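Local coordinates for RagB/SusD domain protein (Flavobacterium johnsoniae, PDB 5J90) that binds chitin as a SusD-like protein, probably an outer-membrane lipoprotein that gathers the polysaccharide at the cell surface for uptake and breakdown, at residues 47-52 and 256-261; 57-60 and 65-68; 473-476 and 481-484. All blocks are in the same frame, centred on the assembly; numbering follows the deposited sequence.

Interaction 1. Residues 47-52 and 256-261; sequences WVYQLQ and ATISSS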
ATOM      1  N   TRP A  47      34.824   2.122   5.699  1.00 13.90           N
ATOM      2  CA  TRP A  47      34.275   0.949   5.037  1.00 12.29           C
ATOM      3  C   TRP A  47      32.899   0.590   5.585  1.00 10.85           C
ATOM      4  O   TRP A  47      32.079   0.016   4.872  1.00 13.41           O
ATOM      5  CB  TRP A  47      35.246  -0.253   5.074  1.00 12.47           C
ATOM      6  CG  TRP A  47      35.529  -0.843   6.432  1.00 14.23           C
ATOM      7  CD1 TRP A  47      36.587  -0.558   7.253  1.00 18.00           C
ATOM      8  CD2 TRP A  47      34.764  -1.847   7.102  1.00 15.26           C
ATOM      9  NE1 TRP A  47      36.508  -1.311   8.400  1.00 18.43           N
ATOM     10  CE2 TRP A  47      35.403  -2.111   8.333  1.00 17.09           C
ATOM     11  CE3 TRP A  47      33.596  -2.548   6.784  1.00 19.08           C
ATOM     12  CZ2 TRP A  47      34.911  -3.049   9.245  1.00 23.94           C
ATOM     13  CZ3 TRP A  47      33.104  -3.473   7.695  1.00 23.69           C
ATOM     14  CH2 TRP A  47      33.765  -3.717   8.908  1.00 25.46           C
ATOM     15  N   VAL A  48      32.640   0.932   6.847  1.00 12.47           N
ATOM     16  CA  VAL A  48      31.309   0.705   7.403  1.00 11.40           C
ATOM     17  C   VAL A  48      30.294   1.683   6.802  1.00 11.80           C
ATOM     18  O   VAL A  48      29.199   1.264   6.435  1.00 11.46           O
ATOM     19  CB  VAL A  48      31.276   0.736   8.944  1.00 11.51           C
ATOM     20  CG1 VAL A  48      29.841   0.622   9.443  1.00 12.64           C
ATOM     21  CG2 VAL A  48      32.122  -0.412   9.518  1.00 16.59           C
ATOM     22  N   TYR A  49      30.636   2.969   6.682  1.00 11.11           N
ATOM     23  CA  TYR A  49      29.724   3.895   6.002  1.00 10.16           C
ATOM     24  C   TYR A  49      29.390   3.399   4.593  1.00  9.33           C
ATOM     25  O   TYR A  49      28.238   3.476   4.142  1.00  9.44           O
ATOM     26  CB  TYR A  49      30.266   5.341   5.935  1.00  9.52           C
ATOM     27  CG  TYR A  49      29.292   6.190   5.143  1.00 10.20           C
ATOM     28  CD1 TYR A  49      28.190   6.760   5.760  1.00 10.74           C
ATOM     29  CD2 TYR A  49      29.412   6.328   3.767  1.00 10.73           C
ATOM     30  CE1 TYR A  49      27.256   7.483   5.037  1.00 10.03           C
ATOM     31  CE2 TYR A  49      28.484   7.043   3.035  1.00  9.12           C
ATOM     32  CZ  TYR A  49      27.403   7.620   3.677  1.00  9.17           C
ATOM     33  OH  TYR A  49      26.469   8.321   2.939  1.00 10.72           O
ATOM     34  N   GLN A  50      30.399   2.910   3.881  1.00  9.11           N
ATOM     35  CA  GLN A  50      30.193   2.441   2.527  1.00  9.67           C
ATOM     36  C   GLN A  50      29.079   1.390   2.483  1.00  9.87           C
ATOM     37  O   GLN A  50      28.291   1.368   1.542  1.00 10.46           O
ATOM     38  CB  GLN A  50      31.500   1.866   1.962  1.00 10.54           C
ATOM     39  CG  GLN A  50      31.437   1.548   0.485  1.00 12.90           C
ATOM     40  CD  GLN A  50      32.738   0.992  -0.043  1.00 14.04           C
ATOM     41  OE1 GLN A  50      33.458   0.280   0.664  1.00 15.16           O
ATOM     42  NE2 GLN A  50      33.044   1.304  -1.291  1.00 13.60           N
ATOM     43  N   LEU A  51      29.009   0.531   3.502  1.00  9.05           N
ATOM     44  CA  LEU A  51      27.977  -0.514   3.549  1.00 10.02           C
ATOM     45  C   LEU A  51      26.659  -0.025   4.169  1.00 11.17           C
ATOM     46  O   LEU A  51      25.576  -0.452   3.769  1.00 10.59           O
ATOM     47  CB  LEU A  51      28.495  -1.748   4.301  1.00 11.28           C
ATOM     48  CG  LEU A  51      29.717  -2.403   3.654  1.00 13.53           C
ATOM     49  CD1 LEU A  51      30.255  -3.486   4.575  1.00 17.57           C
ATOM     50  CD2 LEU A  51      29.352  -2.983   2.305  1.00 15.23           C
ATOM     51  N   GLN A  52      26.754   0.876   5.140  1.00  9.36           N
ATOM     52  CA  GLN A  52      25.571   1.395   5.813  1.00  9.54           C
ATOM     53  C   GLN A  52      24.717   2.246   4.890  1.00 10.89           C
ATOM     54  O   GLN A  52      23.487   2.170   4.945  1.00 10.57           O
ATOM     55  CB  GLN A  52      25.975   2.233   7.022  1.00 10.70           C
ATOM     56  CG  GLN A  52      24.772   2.662   7.847  1.00 10.50           C
ATOM     57  CD  GLN A  52      24.958   4.002   8.532  1.00 10.91           C
ATOM     58  OE1 GLN A  52      25.861   4.773   8.189  1.00 11.44           O
ATOM     59  NE2 GLN A  52      24.102   4.288   9.506  1.00 12.09           N
ATOM     60  N   ALA A 256      34.689  11.217   1.587  1.00 11.01           N
ATOM     61  CA  ALA A 256      35.931  11.763   1.038  1.00 12.25           C
ATOM     62  C   ALA A 256      36.936  10.648   0.742  1.00 11.78           C
ATOM     63  O   ALA A 256      37.595  10.658  -0.302  1.00 12.95           O
ATOM     64  CB  ALA A 256      36.524  12.787   1.993  1.00 11.47           C
ATOM     65  N   THR A 257      37.033   9.680   1.647  1.00 11.88           N
ATOM     66  CA  THR A 257      37.923   8.532   1.469  1.00 11.95           C
ATOM     67  C   THR A 257      37.399   7.573   0.402  1.00 12.91           C
ATOM     68  O   THR A 257      38.135   7.164  -0.496  1.00 12.50           O
ATOM     69  CB  THR A 257      38.101   7.781   2.797  1.00 13.64           C
ATOM     70  OG1 THR A 257      38.761   8.637   3.736  1.00 16.03           O
ATOM     71  CG2 THR A 257      38.922   6.507   2.609  1.00 13.93           C
ATOM     72  N   ILE A 258      36.126   7.193   0.512  1.00 11.78           N
ATOM     73  CA  ILE A 258      35.505   6.281  -0.447  1.00 12.38           C
ATOM     74  C   ILE A 258      35.667   6.795  -1.873  1.00 11.39           C
ATOM     75  O   ILE A 258      35.959   6.027  -2.801  1.00 11.81           O
ATOM     76  CB  ILE A 258      34.020   6.064  -0.108  1.00 10.91           C
ATOM     77  CG1 ILE A 258      33.907   5.460   1.292  1.00 10.41           C
ATOM     78  CG2 ILE A 258      33.366   5.168  -1.144  1.00 12.45           C
ATOM     79  CD1 ILE A 258      32.489   5.511   1.856  1.00 11.65           C
ATOM     80  N   SER A 259      35.514   8.105  -2.042  1.00 11.69           N
ATOM     81  CA  SER A 259      35.690   8.728  -3.349  1.00 11.23           C
ATOM     82  C   SER A 259      37.167   8.952  -3.722  1.00 13.36           C
ATOM     83  O   SER A 259      37.689   8.291  -4.617  1.00 14.44           O
ATOM     84  CB  SER A 259      34.918  10.048  -3.424  1.00 12.27           C
ATOM     85  OG  SER A 259      35.070  10.639  -4.700  1.00 13.21           O
ATOM     86  N   SER A 260      37.827   9.878  -3.033  1.00 13.65           N
ATOM     87  CA  SER A 260      39.167  10.311  -3.432  1.00 14.00           C
ATOM     88  C   SER A 260      40.244   9.242  -3.285  1.00 15.37           C
ATOM     89  O   SER A 260      41.146   9.160  -4.124  1.00 17.32           O
ATOM     90  CB  SER A 260      39.577  11.569  -2.668  1.00 17.42           C
ATOM     91  OG  SER A 260      38.768  12.669  -3.048  1.00 18.33           O
ATOM     92  N   SER A 261      40.177   8.438  -2.230  1.00 13.53           N
ATOM     93  CA  SER A 261      41.217   7.434  -1.995  1.00 14.11           C
ATOM     94  C   SER A 261      40.954   6.119  -2.716  1.00 16.04           C
ATOM     95  O   SER A 261      41.857   5.548  -3.335  1.00 18.28           O
ATOM     96  CB  SER A 261      41.394   7.174  -0.502  1.00 14.85           C
ATOM     97  OG  SER A 261      41.697   8.373   0.186  1.00 23.19           O
TER
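At the edge of the Tyr49 ring, in its plane, sits the terminal methyl of Ile258, with Tyr49 CD2 and Ile258 CD1 3.7 Å apart. The two side chains run at about a right angle, and the methyl meets the part of the ring near the backbone, away from the phenol oxygen. The carboxamide of Gln50 is touched differently: Ile258 CG2 stands above the amide plane, off to the side beyond the nitrogen, 3.9 Å from Gln50 NE2. Trp47, on the other flank of the same helix, has Val48 CG2 over the rim of one face, while the Phe88 ring meets it at about 85°. The longer branch of Ile258 touches both Tyr49 and Gln50, the shorter one the Gln50 amide end. CG1 stands beside its own backbone N (chi1 -60°) and carries CD1 forward to the ring; CG2 turns the other way, to the amide. CD1 also packs on the aliphatic base of Gln50, where Gln50 CB and Ile258 CD1 are 3.8 Å apart. The contact is helix-helix packing through one isoleucine, joining the early helix 46-54 of the SusD-like fold to the short helix 255-261, some 200 residues further on. Gln50 and Ile258 are nearest in the backbone, with CA atoms 7.2 Å apart, and no hydrogen bond links the two segments. The polar ends of Tyr49 and Gln50 are nonetheless held. Tyr49 OH bonds to Asp58 OD2, and Gln50 NE2 to Asp264 OD2; Asp264 is also joined to Ile258 through the backbone. One aspartate thus bonds to the Gln50 amide and to the backbone of the helix that carries Ile258. All three touching residues are buried, and helix 255-261 widens into a pi-type turn at 257-261 just where Ile258 projects.

Interaction 2. Residues 57-60 and 65-68; sequences SDIW and ATPT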
ATOM      1  N   SER A  57      21.229   3.690  -0.418  1.00  8.32           N
ATOM      2  CA  SER A  57      20.506   4.904  -0.765  1.00  9.05           C
ATOM      3  C   SER A  57      21.341   6.011  -1.434  1.00  9.44           C
ATOM      4  O   SER A  57      20.798   6.801  -2.211  1.00  9.12           O
ATOM      5  CB  SER A  57      19.745   5.441   0.439  1.00  8.37           C
ATOM      6  OG  SER A  57      20.608   5.728   1.520  1.00 10.77           O
ATOM      7  N   ASP A  58      22.652   6.071  -1.172  1.00  8.35           N
ATOM      8  CA  ASP A  58      23.474   7.075  -1.869  1.00  8.23           C
ATOM      9  C   ASP A  58      23.442   6.868  -3.378  1.00  8.43           C
ATOM     10  O   ASP A  58      23.639   7.809  -4.146  1.00  9.52           O
ATOM     11  CB  ASP A  58      24.932   7.039  -1.401  1.00  9.18           C
ATOM     12  CG  ASP A  58      25.154   7.764  -0.082  1.00  9.14           C
ATOM     13  OD1 ASP A  58      24.232   8.463   0.405  1.00 10.50           O
ATOM     14  OD2 ASP A  58      26.269   7.625   0.476  1.00  9.92           O
ATOM     15  N   ILE A  59      23.189   5.630  -3.795  1.00  8.22           N
ATOM     16  CA  ILE A  59      23.133   5.279  -5.208  1.00  9.45           C
ATOM     17  C   ILE A  59      21.686   5.237  -5.723  1.00 10.05           C
ATOM     18  O   ILE A  59      21.382   5.806  -6.767  1.00  9.99           O
ATOM     19  CB  ILE A  59      23.873   3.951  -5.465  1.00 10.16           C
ATOM     20  CG1 ILE A  59      25.362   4.123  -5.117  1.00  9.43           C
ATOM     21  CG2 ILE A  59      23.678   3.503  -6.905  1.00 10.54           C
ATOM     22  CD1 ILE A  59      26.198   2.875  -5.326  1.00 10.88           C
ATOM     23  N   TRP A  60      20.787   4.584  -4.994  1.00  9.18           N
ATOM     24  CA  TRP A  60      19.395   4.489  -5.432  1.00  9.07           C
ATOM     25  C   TRP A  60      18.739   5.867  -5.563  1.00 10.15           C
ATOM     26  O   TRP A  60      17.863   6.063  -6.406  1.00 12.41           O
ATOM     27  CB  TRP A  60      18.597   3.608  -4.477  1.00  9.34           C
ATOM     28  CG  TRP A  60      19.084   2.173  -4.394  1.00  8.75           C
ATOM     29  CD1 TRP A  60      19.707   1.447  -5.376  1.00  9.74           C
ATOM     30  CD2 TRP A  60      18.980   1.308  -3.259  1.00  8.11           C
ATOM     31  NE1 TRP A  60      19.996   0.183  -4.915  1.00  9.08           N
ATOM     32  CE2 TRP A  60      19.565   0.075  -3.618  1.00  8.33           C
ATOM     33  CE3 TRP A  60      18.448   1.455  -1.973  1.00  8.91           C
ATOM     34  CZ2 TRP A  60      19.620  -1.008  -2.737  1.00  9.00           C
ATOM     35  CZ3 TRP A  60      18.508   0.380  -1.099  1.00  8.87           C
ATOM     36  CH2 TRP A  60      19.090  -0.833  -1.485  1.00  9.61           C
ATOM     37  N   ALA A  65      27.199   7.076  -7.965  1.00 10.30           N
ATOM     38  CA  ALA A  65      27.250   5.781  -8.646  1.00 10.35           C
ATOM     39  C   ALA A  65      28.640   5.192  -8.528  1.00 11.17           C
ATOM     40  O   ALA A  65      29.630   5.928  -8.469  1.00 11.87           O
ATOM     41  CB  ALA A  65      26.870   5.931 -10.110  1.00 11.21           C
ATOM     42  N   THR A  66      28.716   3.868  -8.475  1.00 11.21           N
ATOM     43  CA  THR A  66      30.015   3.213  -8.374  1.00 11.08           C
ATOM     44  C   THR A  66      30.578   2.805  -9.743  1.00 12.64           C
ATOM     45  O   THR A  66      29.834   2.373 -10.625  1.00 12.80           O
ATOM     46  CB  THR A  66      29.967   1.982  -7.449  1.00 11.88           C
ATOM     47  OG1 THR A  66      31.300   1.474  -7.279  1.00 11.75           O
ATOM     48  CG2 THR A  66      29.092   0.886  -8.047  1.00 11.58           C
ATOM     49  N   PRO A  67      31.903   2.960  -9.927  1.00 12.59           N
ATOM     50  CA  PRO A  67      32.564   2.442 -11.132  1.00 14.01           C
ATOM     51  C   PRO A  67      32.995   0.991 -10.959  1.00 14.32           C
ATOM     52  O   PRO A  67      33.533   0.399 -11.898  1.00 15.54           O
ATOM     53  CB  PRO A  67      33.812   3.315 -11.226  1.00 12.60           C
ATOM     54  CG  PRO A  67      34.178   3.558  -9.793  1.00 12.37           C
ATOM     55  CD  PRO A  67      32.834   3.718  -9.071  1.00 11.93           C
ATOM     56  N   THR A  68      32.764   0.426  -9.778  1.00 12.70           N
ATOM     57  CA  THR A  68      33.313  -0.881  -9.424  1.00 13.76           C
ATOM     58  C   THR A  68      32.285  -1.996  -9.572  1.00 15.69           C
ATOM     59  O   THR A  68      31.156  -1.884  -9.088  1.00 15.07           O
ATOM     60  CB  THR A  68      33.827  -0.869  -7.979  1.00 15.30           C
ATOM     61  OG1 THR A  68      34.705   0.253  -7.797  1.00 15.99           O
ATOM     62  CG2 THR A  68      34.561  -2.167  -7.652  1.00 16.86           C
TER
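Apolar contact is all that passes directly between Ile59 and the chain at Ala65 and Thr66. Ile59, on the one-turn helix 57-60, reaches out with its longer branch: CG1 stands beside the backbone N and chi2 is fully extended at 180°, which brings CD1 to the far end of the contact. Ile59 CG1 lies 4.3 Å from Ala65 CA, so the alanine is met at its backbone while its methyl points away. Further along, Ile59 CD1 is 4.2 Å from Thr66 N and 4.4 Å from Thr66 CB.

Hydrogen bonds run along the second segment and beyond it. Thr66 OG1 accepts from Thr68 N at 3.1 Å, nearly straight at 161°, which makes an ST turn around Pro67; the same hydroxyl bonds to Asp264 O. Thr68 OG1 bonds to Asp264 OD1, and Ala65 pairs through its backbone with Arg266, on strand 266-267.

With its hydroxyl engaged by Asp264 and the turn, Thr66 meets the isoleucine through carbon and a backbone nitrogen; the contact across is loose and non-directional, and the directional bonds, to Asp264 and Arg266, probably set the position of the loop.

Interaction 3. Residues 473-476 and 481-484; sequences SEKA and GVAT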
ATOM      1  N   SER A 473      21.464 -11.096  10.953  1.00 10.14           N
ATOM      2  CA  SER A 473      21.659 -11.237  12.392  1.00 10.53           C
ATOM      3  C   SER A 473      20.323 -11.481  13.083  1.00 10.69           C
ATOM      4  O   SER A 473      20.247 -12.185  14.095  1.00 11.70           O
ATOM      5  CB  SER A 473      22.352 -10.015  12.987  1.00 10.90           C
ATOM      6  OG  SER A 473      21.493  -8.882  12.898  1.00 11.40           O
ATOM      7  N   GLU A 474      19.266 -10.899  12.521  1.00  9.64           N
ATOM      8  CA  GLU A 474      17.922 -11.036  13.068  1.00 10.52           C
ATOM      9  C   GLU A 474      17.308 -12.394  12.755  1.00 10.35           C
ATOM     10  O   GLU A 474      16.699 -13.012  13.624  1.00 11.15           O
ATOM     11  CB  GLU A 474      17.041  -9.889  12.556  1.00 10.09           C
ATOM     12  CG  GLU A 474      17.345  -8.566  13.238  1.00  9.81           C
ATOM     13  CD  GLU A 474      16.803  -8.539  14.645  1.00 10.61           C
ATOM     14  OE1 GLU A 474      15.583  -8.764  14.812  1.00 11.45           O
ATOM     15  OE2 GLU A 474      17.593  -8.307  15.587  1.00 14.40           O
ATOM     16  N   LYS A 475      17.475 -12.861  11.523  1.00 10.94           N
ATOM     17  CA  LYS A 475      17.014 -14.209  11.197  1.00 11.90           C
ATOM     18  C   LYS A 475      17.753 -15.257  12.020  1.00 15.78           C
ATOM     19  O   LYS A 475      17.191 -16.297  12.357  1.00 15.71           O
ATOM     20  CB  LYS A 475      17.192 -14.497   9.715  1.00 13.96           C
ATOM     21  CG  LYS A 475      16.302 -13.692   8.819  1.00 16.94           C
ATOM     22  CD  LYS A 475      16.692 -13.967   7.392  1.00 23.07           C
ATOM     23  CE  LYS A 475      15.738 -13.343   6.424  1.00 23.99           C
ATOM     24  NZ  LYS A 475      16.157 -13.681   5.040  1.00 23.67           N
ATOM     25  N   ALA A 476      19.010 -14.984  12.349  1.00 12.38           N
ATOM     26  CA  ALA A 476      19.819 -15.924  13.128  1.00 14.17           C
ATOM     27  C   ALA A 476      19.466 -15.914  14.611  1.00 15.91           C
ATOM     28  O   ALA A 476      19.216 -16.970  15.204  1.00 18.90           O
ATOM     29  CB  ALA A 476      21.312 -15.626  12.940  1.00 14.38           C
ATOM     30  N   GLY A 481      11.177 -12.831  16.221  1.00 12.40           N
ATOM     31  CA  GLY A 481      10.953 -11.416  15.977  1.00 12.21           C
ATOM     32  C   GLY A 481      10.799 -11.145  14.494  1.00 10.24           C
ATOM     33  O   GLY A 481       9.897 -10.404  14.079  1.00 11.12           O
ATOM     34  N   VAL A 482      11.669 -11.723  13.680  1.00 11.01           N
ATOM     35  CA  VAL A 482      11.550 -11.547  12.240  1.00 10.84           C
ATOM     36  C   VAL A 482      10.172 -11.987  11.741  1.00 11.80           C
ATOM     37  O   VAL A 482       9.583 -11.333  10.882  1.00 11.27           O
ATOM     38  CB  VAL A 482      12.675 -12.270  11.481  1.00 10.50           C
ATOM     39  CG1 VAL A 482      12.453 -12.179   9.973  1.00 12.57           C
ATOM     40  CG2 VAL A 482      14.022 -11.674  11.870  1.00 12.92           C
ATOM     41  N   ALA A 483       9.650 -13.081  12.284  1.00 10.91           N
ATOM     42  CA  ALA A 483       8.313 -13.532  11.902  1.00 10.71           C
ATOM     43  C   ALA A 483       7.272 -12.448  12.164  1.00 11.37           C
ATOM     44  O   ALA A 483       6.372 -12.240  11.334  1.00 12.04           O
ATOM     45  CB  ALA A 483       7.944 -14.839  12.627  1.00 12.59           C
ATOM     46  N   THR A 484       7.373 -11.759  13.299  1.00 10.00           N
ATOM     47  CA  THR A 484       6.459 -10.645  13.564  1.00  9.55           C
ATOM     48  C   THR A 484       6.681  -9.506  12.569  1.00  9.65           C
ATOM     49  O   THR A 484       5.721  -8.859  12.148  1.00 10.42           O
ATOM     50  CB  THR A 484       6.500 -10.114  15.028  1.00  9.69           C
ATOM     51  OG1 THR A 484       7.727  -9.408  15.278  1.00 11.18           O
ATOM     52  CG2 THR A 484       6.323 -11.256  16.041  1.00 12.82           C
TER
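A pair of consecutive short helices near the C terminus, 472-477 and 479-489, joined at Asn478, is packed together by Val482 leaning against Glu474 and Lys475. The valine does this mainly with one methyl. Val482 CG2 lies over the face of the peptide group that joins Glu474 to Lys475, at 3.5 Å from Glu474 O and 3.7 Å from Lys475 N. The same methyl abuts the base of the glutamate side chain, with Glu474 CB 3.6 Å from Val482 CG2. Its other methyl is more distant: Val482 CG1 approaches Lys475 CG at 4.3 Å, alongside the root of an extended chain whose amine leads away from the contact. With CG1 anti to the backbone N (chi1 175°), CG2 is left beside that N and directed at the first helix.

Glu474 does not spend its carboxylate on the second segment. Its chain bends at chi2 (-74°), and OE1 bonds both to Tyr151 OH and to Asn478 ND2, the latter in the break between the helices. Two polar partners on one oxygen are consistent with an ionised carboxylate. Tyr151 also packs on Val482 and gives its backbone N to Thr484 OG1, so the loop around it touches both helices.

Within the second helix, Thr484 OG1 donates to Gly481 O at 2.7 Å. The hydroxyl lies in the carbonyl plane, on a lone pair, with an angle of 132° at the oxygen; this returns the threonine side chain to its own backbone one turn earlier.

Lying about 26 Å from the centre of the chain and only partly buried, this is local packing of successive helices at the edge of the mainly helical SusD-like fold, made through a valine methyl on a backbone peptide, with Asn478 and Tyr151 adding polar links.

From the N terminus the chain passes through helix 33-37 to helix 46-54, one half of interaction 1, then helix 57-60, which at once meets residues 65-68 in interaction 2. That short loop, with four intervening residues, is nested in the far larger one of 203 residues that interaction 1 closes at helix 255-261. The two contacts touch, Tyr49 reaching Asp58, and converge on the region of Asp264, so the early helices, the first strand and the chain after helix 255-261 form one buried cluster. Interaction 3 follows in series, a local closure between consecutive helices near the C terminus, its centre about 28 Å from the centres of both others.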